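Local coordinates for protein shikimate dehydrogenase (NADP(+)) (Thermus thermophilus, PDB 2CY0) that catalyses the reversible NADPH-linked reduction of 3-dehydroshikimate to shikimate, the fourth step of the chorismate pathway that leads to the aromatic amino acids, at residues T86-E91 with R241-L246; L195-G200 with K221-Q226. All coordinates share one frame; numbering follows the deposited sequence.

Contact 1. Residues T86-E91 with R241-L246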
ATOM      1  N   THR B  86      -8.274  -9.209   2.388  1.00 26.30           N
ATOM      2  CA  THR B  86      -7.427  -8.558   1.401  1.00 26.54           C
ATOM      3  C   THR B  86      -5.986  -8.380   1.856  1.00 21.61           C
ATOM      4  O   THR B  86      -5.712  -7.755   2.879  1.00 28.44           O
ATOM      5  CB  THR B  86      -8.012  -7.190   1.017  1.00 26.15           C
ATOM      6  OG1 THR B  86      -9.374  -7.363   0.595  1.00 26.50           O
ATOM      7  CG2 THR B  86      -7.207  -6.563  -0.113  1.00 25.91           C
ATOM      8  N   VAL B  87      -5.069  -8.938   1.074  1.00 26.56           N
ATOM      9  CA  VAL B  87      -3.646  -8.856   1.364  1.00 27.77           C
ATOM     10  C   VAL B  87      -2.931  -8.086   0.257  1.00 23.78           C
ATOM     11  O   VAL B  87      -3.155  -8.339  -0.926  1.00 25.21           O
ATOM     12  CB  VAL B  87      -3.018 -10.266   1.476  1.00 33.43           C
ATOM     13  CG1 VAL B  87      -1.525 -10.157   1.753  1.00 31.16           C
ATOM     14  CG2 VAL B  87      -3.707 -11.055   2.582  1.00 31.35           C
ATOM     15  N   LEU B  88      -2.081  -7.145   0.663  1.00 24.65           N
ATOM     16  CA  LEU B  88      -1.295  -6.311  -0.245  1.00 29.08           C
ATOM     17  C   LEU B  88       0.187  -6.650  -0.092  1.00 25.93           C
ATOM     18  O   LEU B  88       0.683  -6.755   1.031  1.00 29.74           O
ATOM     19  CB  LEU B  88      -1.501  -4.828   0.092  1.00 22.41           C
ATOM     20  CG  LEU B  88      -0.477  -3.845  -0.485  1.00 22.87           C
ATOM     21  CD1 LEU B  88      -0.558  -3.833  -2.005  1.00 22.44           C
ATOM     22  CD2 LEU B  88      -0.748  -2.452   0.068  1.00 22.40           C
ATOM     23  N   GLN B  89       0.888  -6.804  -1.214  1.00 25.03           N
ATOM     24  CA  GLN B  89       2.318  -7.119  -1.195  1.00 27.71           C
ATOM     25  C   GLN B  89       3.152  -5.968  -1.745  1.00 24.62           C
ATOM     26  O   GLN B  89       2.977  -5.542  -2.885  1.00 23.14           O
ATOM     27  CB  GLN B  89       2.599  -8.388  -2.002  1.00 27.58           C
ATOM     28  CG  GLN B  89       4.069  -8.819  -2.021  1.00 30.00           C
ATOM     29  CD  GLN B  89       4.910  -8.030  -3.006  1.00 31.14           C
ATOM     30  OE1 GLN B  89       5.770  -7.234  -2.620  1.00 27.80           O
ATOM     31  NE2 GLN B  89       4.662  -8.245  -4.291  1.00 25.13           N
ATOM     32  N   VAL B  90       4.067  -5.483  -0.918  1.00 26.45           N
ATOM     33  CA  VAL B  90       4.932  -4.377  -1.276  1.00 25.75           C
ATOM     34  C   VAL B  90       6.317  -4.651  -0.714  1.00 23.42           C
ATOM     35  O   VAL B  90       6.467  -4.867   0.482  1.00 25.70           O
ATOM     36  CB  VAL B  90       4.403  -3.070  -0.673  1.00 29.91           C
ATOM     37  CG1 VAL B  90       5.451  -2.036  -0.745  1.00 39.32           C
ATOM     38  CG2 VAL B  90       3.165  -2.607  -1.412  1.00 32.14           C
ATOM     39  N   GLU B  91       7.327  -4.622  -1.578  1.00 26.41           N
ATOM     40  CA  GLU B  91       8.707  -4.886  -1.170  1.00 28.06           C
ATOM     41  C   GLU B  91       8.849  -6.204  -0.417  1.00 29.58           C
ATOM     42  O   GLU B  91       9.634  -6.312   0.523  1.00 29.52           O
ATOM     43  CB  GLU B  91       9.244  -3.740  -0.304  1.00 27.67           C
ATOM     44  CG  GLU B  91      10.112  -2.745  -1.054  1.00 26.25           C
ATOM     45  CD  GLU B  91      10.548  -1.574  -0.186  1.00 34.71           C
ATOM     46  OE1 GLU B  91      10.723  -1.770   1.036  1.00 28.61           O
ATOM     47  OE2 GLU B  91      10.728  -0.461  -0.727  1.00 33.11           O
ATOM     48  N   ARG B 241      -8.729  -1.035  -5.450  1.00 23.67           N
ATOM     49  CA  ARG B 241      -8.224   0.317  -5.185  1.00 26.61           C
ATOM     50  C   ARG B 241      -7.030   0.211  -4.247  1.00 24.75           C
ATOM     51  O   ARG B 241      -6.020   0.907  -4.392  1.00 27.91           O
ATOM     52  CB  ARG B 241      -9.289   1.187  -4.496  1.00 26.92           C
ATOM     53  CG  ARG B 241      -8.821   2.633  -4.274  1.00 34.85           C
ATOM     54  CD  ARG B 241      -9.557   3.372  -3.158  1.00 41.24           C
ATOM     55  NE  ARG B 241      -9.325   4.812  -3.273  1.00 52.08           N
ATOM     56  CZ  ARG B 241      -9.052   5.634  -2.260  1.00 58.98           C
ATOM     57  NH1 ARG B 241      -8.968   5.179  -1.017  1.00 56.86           N
ATOM     58  NH2 ARG B 241      -8.848   6.923  -2.498  1.00 59.79           N
ATOM     59  N   LEU B 242      -7.171  -0.672  -3.270  1.00 21.27           N
ATOM     60  CA  LEU B 242      -6.142  -0.901  -2.280  1.00 24.83           C
ATOM     61  C   LEU B 242      -4.833  -1.369  -2.936  1.00 23.79           C
ATOM     62  O   LEU B 242      -3.747  -0.906  -2.590  1.00 26.33           O
ATOM     63  CB  LEU B 242      -6.663  -1.938  -1.294  1.00 30.98           C
ATOM     64  CG  LEU B 242      -5.954  -2.089   0.039  1.00 35.30           C
ATOM     65  CD1 LEU B 242      -6.923  -2.673   1.057  1.00 32.59           C
ATOM     66  CD2 LEU B 242      -4.729  -2.970  -0.138  1.00 39.51           C
ATOM     67  N   TRP B 243      -4.942  -2.276  -3.899  1.00 25.26           N
ATOM     68  CA  TRP B 243      -3.764  -2.789  -4.585  1.00 20.52           C
ATOM     69  C   TRP B 243      -3.152  -1.827  -5.588  1.00 20.40           C
ATOM     70  O   TRP B 243      -1.935  -1.758  -5.712  1.00 23.42           O
ATOM     71  CB  TRP B 243      -4.098  -4.081  -5.328  1.00 23.38           C
ATOM     72  CG  TRP B 243      -4.567  -5.189  -4.451  1.00 19.57           C
ATOM     73  CD1 TRP B 243      -4.088  -5.520  -3.219  1.00 25.08           C
ATOM     74  CD2 TRP B 243      -5.582  -6.142  -4.759  1.00 21.12           C
ATOM     75  NE1 TRP B 243      -4.743  -6.627  -2.738  1.00 20.93           N
ATOM     76  CE2 TRP B 243      -5.665  -7.030  -3.666  1.00 18.95           C
ATOM     77  CE3 TRP B 243      -6.432  -6.335  -5.854  1.00 22.92           C
ATOM     78  CZ2 TRP B 243      -6.565  -8.094  -3.636  1.00 21.49           C
ATOM     79  CZ3 TRP B 243      -7.327  -7.388  -5.826  1.00 18.57           C
ATOM     80  CH2 TRP B 243      -7.386  -8.257  -4.721  1.00 25.53           C
ATOM     81  N   THR B 244      -3.992  -1.079  -6.299  1.00 21.00           N
ATOM     82  CA  THR B 244      -3.498  -0.190  -7.343  1.00 20.01           C
ATOM     83  C   THR B 244      -3.723   1.307  -7.165  1.00 22.95           C
ATOM     84  O   THR B 244      -3.004   2.119  -7.747  1.00 23.41           O
ATOM     85  CB  THR B 244      -4.120  -0.572  -8.689  1.00 22.30           C
ATOM     86  OG1 THR B 244      -5.508  -0.215  -8.683  1.00 21.78           O
ATOM     87  CG2 THR B 244      -4.005  -2.075  -8.929  1.00 27.70           C
ATOM     88  N   GLY B 245      -4.726   1.669  -6.376  1.00 22.92           N
ATOM     89  CA  GLY B 245      -5.032   3.071  -6.198  1.00 23.31           C
ATOM     90  C   GLY B 245      -6.161   3.487  -7.130  1.00 26.29           C
ATOM     91  O   GLY B 245      -6.628   4.625  -7.081  1.00 27.10           O
ATOM     92  N   LEU B 246      -6.597   2.568  -7.987  1.00 21.81           N
ATOM     93  CA  LEU B 246      -7.681   2.849  -8.921  1.00 25.11           C
ATOM     94  C   LEU B 246      -8.931   2.075  -8.507  1.00 29.44           C
ATOM     95  O   LEU B 246      -8.859   0.882  -8.211  1.00 24.17           O
ATOM     96  CB  LEU B 246      -7.296   2.446 -10.347  1.00 25.71           C
ATOM     97  CG  LEU B 246      -6.144   3.158 -11.058  1.00 31.15           C
ATOM     98  CD1 LEU B 246      -4.834   2.846 -10.360  1.00 41.60           C
ATOM     99  CD2 LEU B 246      -6.082   2.690 -12.498  1.00 36.10           C
TER
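Thr-86 opens strand 86-90 of the mixed sheet in the substrate-binding domain and meets Trp-243 and Leu-242, in the last turn of helix 229-244, which packs on that sheet. Its CG2 is swung anti to the backbone N, with OG1 beside that N, and reaches the indole obliquely, 3.6 Å from Trp-243 NE1; the same methyl lies 4.1 Å from Leu-242 CD1. The hydroxyl is engaged elsewhere, hydrogen-bonded to OG1 of Thr-99, and Thr-86 lies close to the shikimate-binding residues Asn-85 and Gln-235. Val-87 turns its side chain away from the helix and offers its carbonyl instead, the acceptor of the indole N-H. Leu-88 comes next, the closest backbone approach, with its CA 6.1 Å from that of Trp-243. Its CB touches Leu-242 CD2 at 3.7 Å, while CD1 lies at the edge of the indole, 4.1 Å from Trp-243 CD1. At the dimer interface Leu-88 also packs on Leu-88 of the second subunit. The tryptophan is further confined by its stack with Phe-4. The one hydrogen bond between the two segments runs from Trp-243 NE1 to Val-87 O, 3.0 Å long and bent to 140° at the hydrogen. Its donor stands 52° above the carbonyl plane, and the oxygen is tilted out of the indole plane.

Contact 2. Residues L195-G200 with K221-Q226; sequences LFPEEG and KGLKVQ
The backbones of 195-200 and 221-226 draw together at Gly-200 and Leu-223, whose CA atoms are 5.2 Å apart, where Lys-224 N donates to Gly-200 O over 3.0 Å in a nearly straight bond, 164° at the hydrogen. The same oxygen receives a CA-H...O contact from Leu-223 CA at 3.4 Å. A water adds a second link, accepting from Gly-200 N and donating to Gly-222 O. Gly-222 carries the positive phi of a Schellman motif that ends helix 213-220, and the chain leaves this turn to enter the parallel sheet of the Rossmann-type NADP-binding domain. Leu-223 is the central side chain. With CG beside its backbone N (chi1 -78°), it extends over the loop: Leu-223 CD1 approaches Pro-197 O at 3.5 Å. Leu-223 CD2 meets the edge of the Phe-196 ring, 3.8 Å from Phe-196 CD1. The Pro-197 side chain crosses the leucine at about a right angle. Farther back, Lys-221 CG packs against Phe-196 CB at 4.0 Å, so that the aliphatic start of the lysine borders the phenylalanine. At the other end Lys-224 CG passes 3.9 Å from Gly-200 O before the chain bends away. Glu-198 turns from the contact and forms a salt bridge with Arg-173. Phe-196 is buried among Leu-175 of strand 174-177 and Glu-217 and Ala-218 of helix 213-220, while Pro-197 also rests on Leu-175. Beyond Gly-200 the loop continues into strand 201-204, whose Ala-202 exchanges backbone hydrogen bonds with Lys-224 and Gln-226 of outermost strand 224-226.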
ATOM      1  N   LEU B 195     -42.148 -11.941  12.278  1.00 38.10           N
ATOM      2  CA  LEU B 195     -41.211 -11.173  13.088  1.00 40.09           C
ATOM      3  C   LEU B 195     -40.539 -10.061  12.287  1.00 43.57           C
ATOM      4  O   LEU B 195     -39.658  -9.366  12.791  1.00 41.91           O
ATOM      5  CB  LEU B 195     -40.155 -12.110  13.679  1.00 38.26           C
ATOM      6  CG  LEU B 195     -40.728 -13.200  14.585  1.00 34.53           C
ATOM      7  CD1 LEU B 195     -39.616 -14.100  15.093  1.00 36.91           C
ATOM      8  CD2 LEU B 195     -41.467 -12.547  15.745  1.00 34.40           C
ATOM      9  N   PHE B 196     -40.966  -9.889  11.039  1.00 47.16           N
ATOM     10  CA  PHE B 196     -40.387  -8.862  10.187  1.00 50.62           C
ATOM     11  C   PHE B 196     -40.710  -7.444  10.616  1.00 53.47           C
ATOM     12  O   PHE B 196     -41.839  -7.130  10.999  1.00 50.41           O
ATOM     13  CB  PHE B 196     -40.812  -9.075   8.732  1.00 50.67           C
ATOM     14  CG  PHE B 196     -39.780  -9.786   7.917  1.00 52.11           C
ATOM     15  CD1 PHE B 196     -38.676  -9.101   7.422  1.00 50.96           C
ATOM     16  CD2 PHE B 196     -39.876 -11.153   7.690  1.00 54.61           C
ATOM     17  CE1 PHE B 196     -37.672  -9.772   6.731  1.00 51.94           C
ATOM     18  CE2 PHE B 196     -38.875 -11.836   7.000  1.00 55.70           C
ATOM     19  CZ  PHE B 196     -37.773 -11.142   6.513  1.00 53.52           C
ATOM     20  N   PRO B 197     -39.704  -6.565  10.564  1.00 54.12           N
ATOM     21  CA  PRO B 197     -39.896  -5.176  10.952  1.00 52.74           C
ATOM     22  C   PRO B 197     -41.100  -4.515  10.329  1.00 54.98           C
ATOM     23  O   PRO B 197     -41.622  -4.912   9.294  1.00 53.56           O
ATOM     24  CB  PRO B 197     -38.563  -4.512  10.581  1.00 52.58           C
ATOM     25  CG  PRO B 197     -37.968  -5.443   9.576  1.00 54.18           C
ATOM     26  CD  PRO B 197     -38.319  -6.789  10.128  1.00 53.91           C
ATOM     27  N   GLU B 198     -41.518  -3.471  11.020  1.00 62.36           N
ATOM     28  CA  GLU B 198     -42.674  -2.667  10.682  1.00 66.35           C
ATOM     29  C   GLU B 198     -42.309  -1.738   9.532  1.00 66.12           C
ATOM     30  O   GLU B 198     -43.002  -1.691   8.523  1.00 66.69           O
ATOM     31  CB  GLU B 198     -43.088  -1.929  11.965  1.00 71.93           C
ATOM     32  CG  GLU B 198     -43.093  -2.959  13.133  1.00 79.62           C
ATOM     33  CD  GLU B 198     -42.824  -2.341  14.484  1.00 84.34           C
ATOM     34  OE1 GLU B 198     -42.366  -1.175  14.524  1.00 88.09           O
ATOM     35  OE2 GLU B 198     -43.024  -3.038  15.505  1.00 85.37           O
ATOM     36  N   GLU B 199     -41.207  -1.016   9.696  1.00 65.14           N
ATOM     37  CA  GLU B 199     -40.690  -0.084   8.692  1.00 62.10           C
ATOM     38  C   GLU B 199     -39.219  -0.437   8.511  1.00 56.77           C
ATOM     39  O   GLU B 199     -38.689  -1.216   9.306  1.00 54.33           O
ATOM     40  CB  GLU B 199     -40.778   1.349   9.207  1.00 65.62           C
ATOM     41  CG  GLU B 199     -42.150   1.965   9.201  1.00 74.08           C
ATOM     42  CD  GLU B 199     -42.115   3.382   8.674  1.00 79.99           C
ATOM     43  OE1 GLU B 199     -41.504   4.249   9.336  1.00 81.93           O
ATOM     44  OE2 GLU B 199     -42.686   3.626   7.591  1.00 85.45           O
ATOM     45  N   GLY B 200     -38.567   0.097   7.474  1.00 50.46           N
ATOM     46  CA  GLY B 200     -37.150  -0.187   7.310  1.00 46.73           C
ATOM     47  C   GLY B 200     -36.603  -0.857   6.062  1.00 39.06           C
ATOM     48  O   GLY B 200     -37.138  -0.719   4.963  1.00 39.96           O
ATOM     49  N   LYS B 221     -43.400  -7.399   2.865  1.00 45.58           N
ATOM     50  CA  LYS B 221     -43.769  -6.603   4.032  1.00 44.90           C
ATOM     51  C   LYS B 221     -43.637  -5.101   3.825  1.00 45.93           C
ATOM     52  O   LYS B 221     -44.164  -4.318   4.614  1.00 50.45           O
ATOM     53  CB  LYS B 221     -42.945  -7.037   5.245  1.00 39.03           C
ATOM     54  CG  LYS B 221     -43.496  -8.285   5.908  1.00 42.25           C
ATOM     55  CD  LYS B 221     -44.862  -7.990   6.527  1.00 48.90           C
ATOM     56  CE  LYS B 221     -45.617  -9.262   6.897  1.00 49.64           C
ATOM     57  NZ  LYS B 221     -44.813 -10.171   7.757  1.00 56.36           N
ATOM     58  N   GLY B 222     -42.934  -4.698   2.770  1.00 42.43           N
ATOM     59  CA  GLY B 222     -42.789  -3.281   2.492  1.00 39.77           C
ATOM     60  C   GLY B 222     -41.436  -2.689   2.828  1.00 38.06           C
ATOM     61  O   GLY B 222     -41.271  -1.470   2.786  1.00 38.94           O
ATOM     62  N   LEU B 223     -40.471  -3.541   3.165  1.00 34.15           N
ATOM     63  CA  LEU B 223     -39.125  -3.087   3.496  1.00 34.79           C
ATOM     64  C   LEU B 223     -38.300  -2.908   2.217  1.00 35.13           C
ATOM     65  O   LEU B 223     -38.552  -3.579   1.213  1.00 34.95           O
ATOM     66  CB  LEU B 223     -38.438  -4.112   4.406  1.00 38.13           C
ATOM     67  CG  LEU B 223     -38.770  -4.171   5.901  1.00 37.41           C
ATOM     68  CD1 LEU B 223     -40.264  -4.126   6.141  1.00 46.58           C
ATOM     69  CD2 LEU B 223     -38.166  -5.439   6.469  1.00 42.07           C
ATOM     70  N   LYS B 224     -37.341  -1.982   2.235  1.00 35.03           N
ATOM     71  CA  LYS B 224     -36.473  -1.790   1.071  1.00 34.96           C
ATOM     72  C   LYS B 224     -35.539  -2.991   1.180  1.00 26.46           C
ATOM     73  O   LYS B 224     -35.276  -3.471   2.281  1.00 31.71           O
ATOM     74  CB  LYS B 224     -35.634  -0.509   1.186  1.00 39.74           C
ATOM     75  CG  LYS B 224     -36.410   0.781   1.383  1.00 49.22           C
ATOM     76  CD  LYS B 224     -35.479   1.903   1.865  1.00 56.87           C
ATOM     77  CE  LYS B 224     -35.358   3.022   0.842  1.00 59.35           C
ATOM     78  NZ  LYS B 224     -35.249   4.353   1.507  1.00 66.56           N
ATOM     79  N   VAL B 225     -35.038  -3.494   0.062  1.00 24.43           N
ATOM     80  CA  VAL B 225     -34.150  -4.641   0.141  1.00 27.36           C
ATOM     81  C   VAL B 225     -32.930  -4.513  -0.763  1.00 26.85           C
ATOM     82  O   VAL B 225     -32.928  -3.756  -1.726  1.00 27.49           O
ATOM     83  CB  VAL B 225     -34.894  -5.951  -0.217  1.00 31.33           C
ATOM     84  CG1 VAL B 225     -35.981  -6.231   0.809  1.00 34.69           C
ATOM     85  CG2 VAL B 225     -35.491  -5.848  -1.611  1.00 31.30           C
ATOM     86  N   GLN B 226     -31.886  -5.256  -0.422  1.00 27.72           N
ATOM     87  CA  GLN B 226     -30.663  -5.261  -1.205  1.00 30.47           C
ATOM     88  C   GLN B 226     -30.138  -6.690  -1.204  1.00 24.34           C
ATOM     89  O   GLN B 226     -30.115  -7.353  -0.161  1.00 23.16           O
ATOM     90  CB  GLN B 226     -29.622  -4.310  -0.593  1.00 31.70           C
ATOM     91  CG  GLN B 226     -28.382  -4.110  -1.462  1.00 23.31           C
ATOM     92  CD  GLN B 226     -27.437  -3.045  -0.914  1.00 30.48           C
ATOM     93  OE1 GLN B 226     -26.730  -3.263   0.070  1.00 34.35           O
ATOM     94  NE2 GLN B 226     -27.430  -1.884  -1.552  1.00 26.72           N
TER
HETATM   95  O   HOH W   1     -40.367   0.688   4.978  1.00 46.36           O

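In the fold
Contacts 1 and 2 belong to the two domains of the enzyme, on opposite sides of the chain's centre; their centres are 38 Å apart and their nearest atoms about 18 Å. Strand 224-226 of contact 2 is followed directly by helix 229-244, which crosses back from the NADP-binding domain to the substrate domain and ends in contact 1. Residues of both sites lie on this passage: Gly-228 binds NADP(+), and Gln-235, on the helix, binds shikimate. Contact 1 borders the shikimate site, the side chain of Thr-86 being about 5 Å from that of Gln-235, whereas contact 2 lies away from the shikimate and NADP(+) sites.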